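Local coordinates for mandelate racemase/muconate lactonizing protein (Thermobispora bispora, PDB 3VC5) that probably catalyses the magnesium-dependent dehydration of D-glucarate to 5-dehydro-4-deoxy-D-glucarate, as a member of the enolase superfamily, at residues K125-L139 against I310-A322. Residues are numbered along the deposited sequence; the frame is centred on the assembly and turned at random.
Sequences KTVDRVFAAFEVACL and IDHHYWGGLVRSA
The carboxylate of E135 grips the first turn of helix 318-330 with both oxygens: L318 N donates to OE1 at 2.8 Å, and V319 N meets the syn lone pair of OE2 at 2.9 Å, nearly straight at 164°. CG anti to the backbone N (chi1 -174°) and a bend at chi2 turn the group onto these amides, where the helix N-terminus would be expected to favour its negative charge. A water ties OE2 to G316 O and R320 N. An alanine in place of E135 would probably leave the amides of L318 and V319 without their acceptor.

One turn or more back, A132 CB rests 3.3 Å from H312 O, and G316 CA lies against D128 O in a CA-H...O contact. D128 OD1, also bound by Y99, stands over one face of the R320 guanidinium, toward its rim, the carboxylate and guanidinium planes 57° apart; the salt bridge from NH2 to OD2 (2.8 Å) is a weak, bent hydrogen bond. R320 NE donates to W315 O, which lies near the guanidinium plane, a long bond that probably helps fix the group's rotation. R129 CG packs on Y314 CB, and L139 CD1 on L318 CB.

Behind this layer, D311 OD1 accepts from both N and ND1 of H313, while H313 NE2 is hydrogen-bonded to S346 OG and D311 OD2 to H338, a predicted proton acceptor. Y314 touches N287, a magnesium-binding residue of this enzyme, though no metal is bound to this chain in the model. The contact joins the N-terminal capping domain to the C-terminal barrel of the enolase-superfamily fold, seating the turn after strand 307-310 and the start of helix 318-330 on helix 123-146, itself backed by strands 50-60 and 65-71 and helix 95-106.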
# COMPACT_ATOMS: atom_id res chain seq x y z
N LYS A 125 13.88 -9.51 3.72
CA LYS A 125 13.07 -10.69 3.48
C LYS A 125 13.05 -11.59 4.72
O LYS A 125 12.03 -12.25 5.01
CB LYS A 125 13.61 -11.46 2.24
CG LYS A 125 12.66 -12.53 1.69
CD LYS A 125 13.27 -13.14 0.43
CE LYS A 125 12.69 -14.43 0.03
NZ LYS A 125 13.71 -15.36 -0.56
N THR A 126 14.17 -11.66 5.45
CA THR A 126 14.22 -12.49 6.66
C THR A 126 13.24 -11.94 7.70
O THR A 126 12.42 -12.69 8.28
CB THR A 126 15.64 -12.53 7.23
OG1 THR A 126 16.49 -13.17 6.27
CG2 THR A 126 15.68 -13.32 8.55
N VAL A 127 13.29 -10.63 7.90
CA VAL A 127 12.36 -9.97 8.86
C VAL A 127 10.91 -10.18 8.41
O VAL A 127 10.04 -10.53 9.21
CB VAL A 127 12.66 -8.48 8.95
CG1 VAL A 127 11.57 -7.75 9.80
CG2 VAL A 127 14.05 -8.28 9.56
N ASP A 128 10.65 -10.02 7.10
CA ASP A 128 9.29 -10.14 6.61
C ASP A 128 8.81 -11.57 6.78
O ASP A 128 7.62 -11.81 7.08
CB ASP A 128 9.25 -9.80 5.11
CG ASP A 128 9.26 -8.29 4.85
OD1 ASP A 128 9.10 -7.50 5.83
OD2 ASP A 128 9.32 -7.88 3.67
N ARG A 129 9.69 -12.55 6.53
CA ARG A 129 9.32 -13.96 6.72
C ARG A 129 8.95 -14.26 8.18
O ARG A 129 7.95 -14.96 8.47
CB ARG A 129 10.44 -14.92 6.24
CG ARG A 129 10.58 -14.98 4.73
CD ARG A 129 11.94 -15.56 4.30
NE ARG A 129 12.41 -16.58 5.21
CZ ARG A 129 12.55 -17.87 4.93
NH1 ARG A 129 13.02 -18.70 5.86
NH2 ARG A 129 12.26 -18.33 3.71
N VAL A 130 9.72 -13.70 9.11
CA VAL A 130 9.45 -13.95 10.52
C VAL A 130 8.18 -13.20 10.97
O VAL A 130 7.29 -13.75 11.62
CB VAL A 130 10.65 -13.61 11.40
CG1 VAL A 130 10.29 -13.77 12.89
CG2 VAL A 130 11.82 -14.54 11.00
N PHE A 131 8.06 -11.96 10.52
CA PHE A 131 6.91 -11.15 10.88
C PHE A 131 5.57 -11.73 10.39
O PHE A 131 4.57 -11.63 11.08
CB PHE A 131 7.11 -9.77 10.29
CG PHE A 131 5.92 -8.83 10.46
CD1 PHE A 131 5.60 -8.28 11.72
CD2 PHE A 131 5.18 -8.44 9.34
CE1 PHE A 131 4.55 -7.39 11.86
CE2 PHE A 131 4.11 -7.53 9.47
CZ PHE A 131 3.81 -7.00 10.74
N ALA A 132 5.54 -12.26 9.16
CA ALA A 132 4.28 -12.61 8.56
C ALA A 132 3.48 -13.59 9.39
O ALA A 132 2.26 -13.48 9.40
CB ALA A 132 4.48 -13.16 7.15
N ALA A 133 4.12 -14.57 10.04
CA ALA A 133 3.32 -15.52 10.86
C ALA A 133 2.53 -14.78 11.96
O ALA A 133 1.35 -15.09 12.26
CB ALA A 133 4.22 -16.58 11.50
N PHE A 134 3.17 -13.79 12.56
CA PHE A 134 2.50 -13.05 13.62
C PHE A 134 1.44 -12.09 13.07
O PHE A 134 0.38 -11.89 13.67
CB PHE A 134 3.55 -12.31 14.42
CG PHE A 134 4.63 -13.22 14.96
CD1 PHE A 134 4.33 -14.26 15.85
CD2 PHE A 134 5.96 -13.04 14.58
CE1 PHE A 134 5.33 -15.09 16.34
CE2 PHE A 134 6.96 -13.88 15.05
CZ PHE A 134 6.65 -14.90 15.94
N GLU A 135 1.73 -11.45 11.93
CA GLU A 135 0.81 -10.46 11.38
C GLU A 135 -0.53 -11.12 11.02
O GLU A 135 -1.59 -10.57 11.31
CB GLU A 135 1.41 -9.76 10.18
CG GLU A 135 0.54 -8.61 9.65
CD GLU A 135 -0.07 -8.86 8.28
OE1 GLU A 135 -0.27 -10.04 7.89
OE2 GLU A 135 -0.37 -7.86 7.57
N VAL A 136 -0.46 -12.26 10.34
CA VAL A 136 -1.68 -13.00 9.99
C VAL A 136 -2.49 -13.33 11.25
O VAL A 136 -3.73 -13.16 11.27
CB VAL A 136 -1.35 -14.28 9.15
CG1 VAL A 136 -2.59 -15.18 9.01
CG2 VAL A 136 -0.78 -13.86 7.83
N ALA A 137 -1.81 -13.78 12.31
CA ALA A 137 -2.50 -14.15 13.58
C ALA A 137 -3.14 -12.90 14.23
O ALA A 137 -4.27 -12.95 14.76
CB ALA A 137 -1.52 -14.78 14.55
N CYS A 138 -2.46 -11.77 14.15
CA CYS A 138 -3.00 -10.52 14.71
C CYS A 138 -4.23 -10.07 13.90
O CYS A 138 -5.20 -9.57 14.46
CB CYS A 138 -1.91 -9.40 14.74
SG CYS A 138 -0.72 -9.70 16.04
N LEU A 139 -4.19 -10.23 12.57
CA LEU A 139 -5.37 -9.88 11.78
C LEU A 139 -6.53 -10.83 12.09
O LEU A 139 -7.70 -10.40 12.11
CB LEU A 139 -5.05 -9.90 10.27
CG LEU A 139 -4.02 -8.85 9.82
CD1 LEU A 139 -3.77 -9.08 8.31
CD2 LEU A 139 -4.59 -7.44 10.05
N ILE A 310 2.98 -12.62 -5.96
CA ILE A 310 3.12 -12.15 -4.59
C ILE A 310 3.03 -13.39 -3.66
O ILE A 310 2.54 -14.46 -4.05
CB ILE A 310 1.99 -11.15 -4.28
CG1 ILE A 310 2.31 -10.28 -3.07
CG2 ILE A 310 0.66 -11.87 -4.03
CD1 ILE A 310 3.50 -9.35 -3.32
N ASP A 311 3.50 -13.23 -2.43
CA ASP A 311 3.45 -14.34 -1.47
C ASP A 311 3.61 -13.73 -0.10
O ASP A 311 4.70 -13.22 0.23
CB ASP A 311 4.53 -15.40 -1.77
CG ASP A 311 4.47 -16.58 -0.81
OD1 ASP A 311 4.00 -16.38 0.36
OD2 ASP A 311 4.97 -17.67 -1.17
N HIS A 312 2.53 -13.70 0.67
CA HIS A 312 2.57 -13.00 1.97
C HIS A 312 3.57 -13.63 2.92
O HIS A 312 3.97 -12.99 3.91
CB HIS A 312 1.19 -12.93 2.62
CG HIS A 312 0.72 -14.21 3.25
ND1 HIS A 312 -0.07 -15.12 2.59
CD2 HIS A 312 0.91 -14.71 4.50
CE1 HIS A 312 -0.34 -16.13 3.39
NE2 HIS A 312 0.19 -15.89 4.58
N HIS A 313 3.95 -14.90 2.66
CA HIS A 313 4.87 -15.58 3.59
C HIS A 313 6.28 -15.01 3.52
O HIS A 313 7.06 -15.22 4.45
CB HIS A 313 4.93 -17.09 3.31
CG HIS A 313 3.59 -17.77 3.41
ND1 HIS A 313 2.78 -17.93 2.32
CD2 HIS A 313 2.97 -18.40 4.45
CE1 HIS A 313 1.68 -18.59 2.68
NE2 HIS A 313 1.77 -18.86 3.98
N TYR A 314 6.63 -14.34 2.43
CA TYR A 314 7.97 -13.69 2.42
C TYR A 314 7.92 -12.23 2.01
O TYR A 314 8.97 -11.57 2.06
CB TYR A 314 9.02 -14.50 1.60
CG TYR A 314 8.69 -14.70 0.13
CD1 TYR A 314 8.96 -13.70 -0.80
CD2 TYR A 314 8.12 -15.88 -0.34
CE1 TYR A 314 8.72 -13.89 -2.16
CE2 TYR A 314 7.87 -16.08 -1.68
CZ TYR A 314 8.12 -15.07 -2.58
OH TYR A 314 7.85 -15.28 -3.92
N TRP A 315 6.74 -11.70 1.66
CA TRP A 315 6.60 -10.24 1.42
C TRP A 315 6.15 -9.51 2.70
O TRP A 315 5.96 -8.31 2.69
CB TRP A 315 5.68 -9.92 0.24
CG TRP A 315 6.31 -10.15 -1.10
CD1 TRP A 315 6.34 -11.33 -1.80
CD2 TRP A 315 6.97 -9.17 -1.92
NE1 TRP A 315 6.95 -11.15 -3.02
CE2 TRP A 315 7.37 -9.84 -3.12
CE3 TRP A 315 7.26 -7.81 -1.76
CZ2 TRP A 315 8.04 -9.18 -4.15
CZ3 TRP A 315 7.95 -7.13 -2.80
CH2 TRP A 315 8.32 -7.83 -4.00
N GLY A 316 5.93 -10.25 3.78
CA GLY A 316 5.72 -9.61 5.09
C GLY A 316 4.28 -9.47 5.53
O GLY A 316 3.95 -8.52 6.27
N GLY A 317 3.44 -10.44 5.19
CA GLY A 317 2.08 -10.42 5.69
C GLY A 317 1.06 -9.88 4.72
O GLY A 317 1.40 -9.44 3.59
N LEU A 318 -0.21 -9.89 5.13
CA LEU A 318 -1.27 -9.50 4.22
C LEU A 318 -1.28 -8.00 3.85
O LEU A 318 -1.46 -7.63 2.69
CB LEU A 318 -2.64 -9.93 4.75
CG LEU A 318 -2.70 -11.37 5.26
CD1 LEU A 318 -4.15 -11.72 5.53
CD2 LEU A 318 -2.10 -12.38 4.25
N VAL A 319 -1.16 -7.14 4.85
CA VAL A 319 -1.17 -5.71 4.57
C VAL A 319 -0.00 -5.29 3.68
O VAL A 319 -0.24 -4.59 2.66
CB VAL A 319 -1.22 -4.88 5.87
CG1 VAL A 319 -1.17 -3.40 5.55
CG2 VAL A 319 -2.49 -5.22 6.62
N ARG A 320 1.22 -5.72 4.00
CA ARG A 320 2.37 -5.36 3.15
C ARG A 320 2.17 -5.90 1.73
O ARG A 320 2.48 -5.21 0.74
CB ARG A 320 3.69 -5.85 3.74
CG ARG A 320 4.21 -5.01 4.91
CD ARG A 320 5.53 -5.49 5.50
NE ARG A 320 6.65 -5.70 4.56
CZ ARG A 320 7.67 -4.86 4.40
NH1 ARG A 320 7.69 -3.72 5.08
NH2 ARG A 320 8.67 -5.14 3.55
N SER A 321 1.62 -7.10 1.63
CA SER A 321 1.35 -7.69 0.30
C SER A 321 0.35 -6.82 -0.46
O SER A 321 0.51 -6.60 -1.68
CB SER A 321 0.85 -9.12 0.41
OG SER A 321 1.87 -9.97 0.93
N ALA A 322 -0.71 -6.38 0.23
CA ALA A 322 -1.68 -5.48 -0.41
C ALA A 322 -1.02 -4.18 -0.91
O ALA A 322 -1.35 -3.70 -2.00
CB ALA A 322 -2.87 -5.16 0.55
O HOH W 1 10.31 -9.15 1.67
O HOH W 2 6.27 -16.32 6.80
O HOH W 3 1.82 -6.79 6.65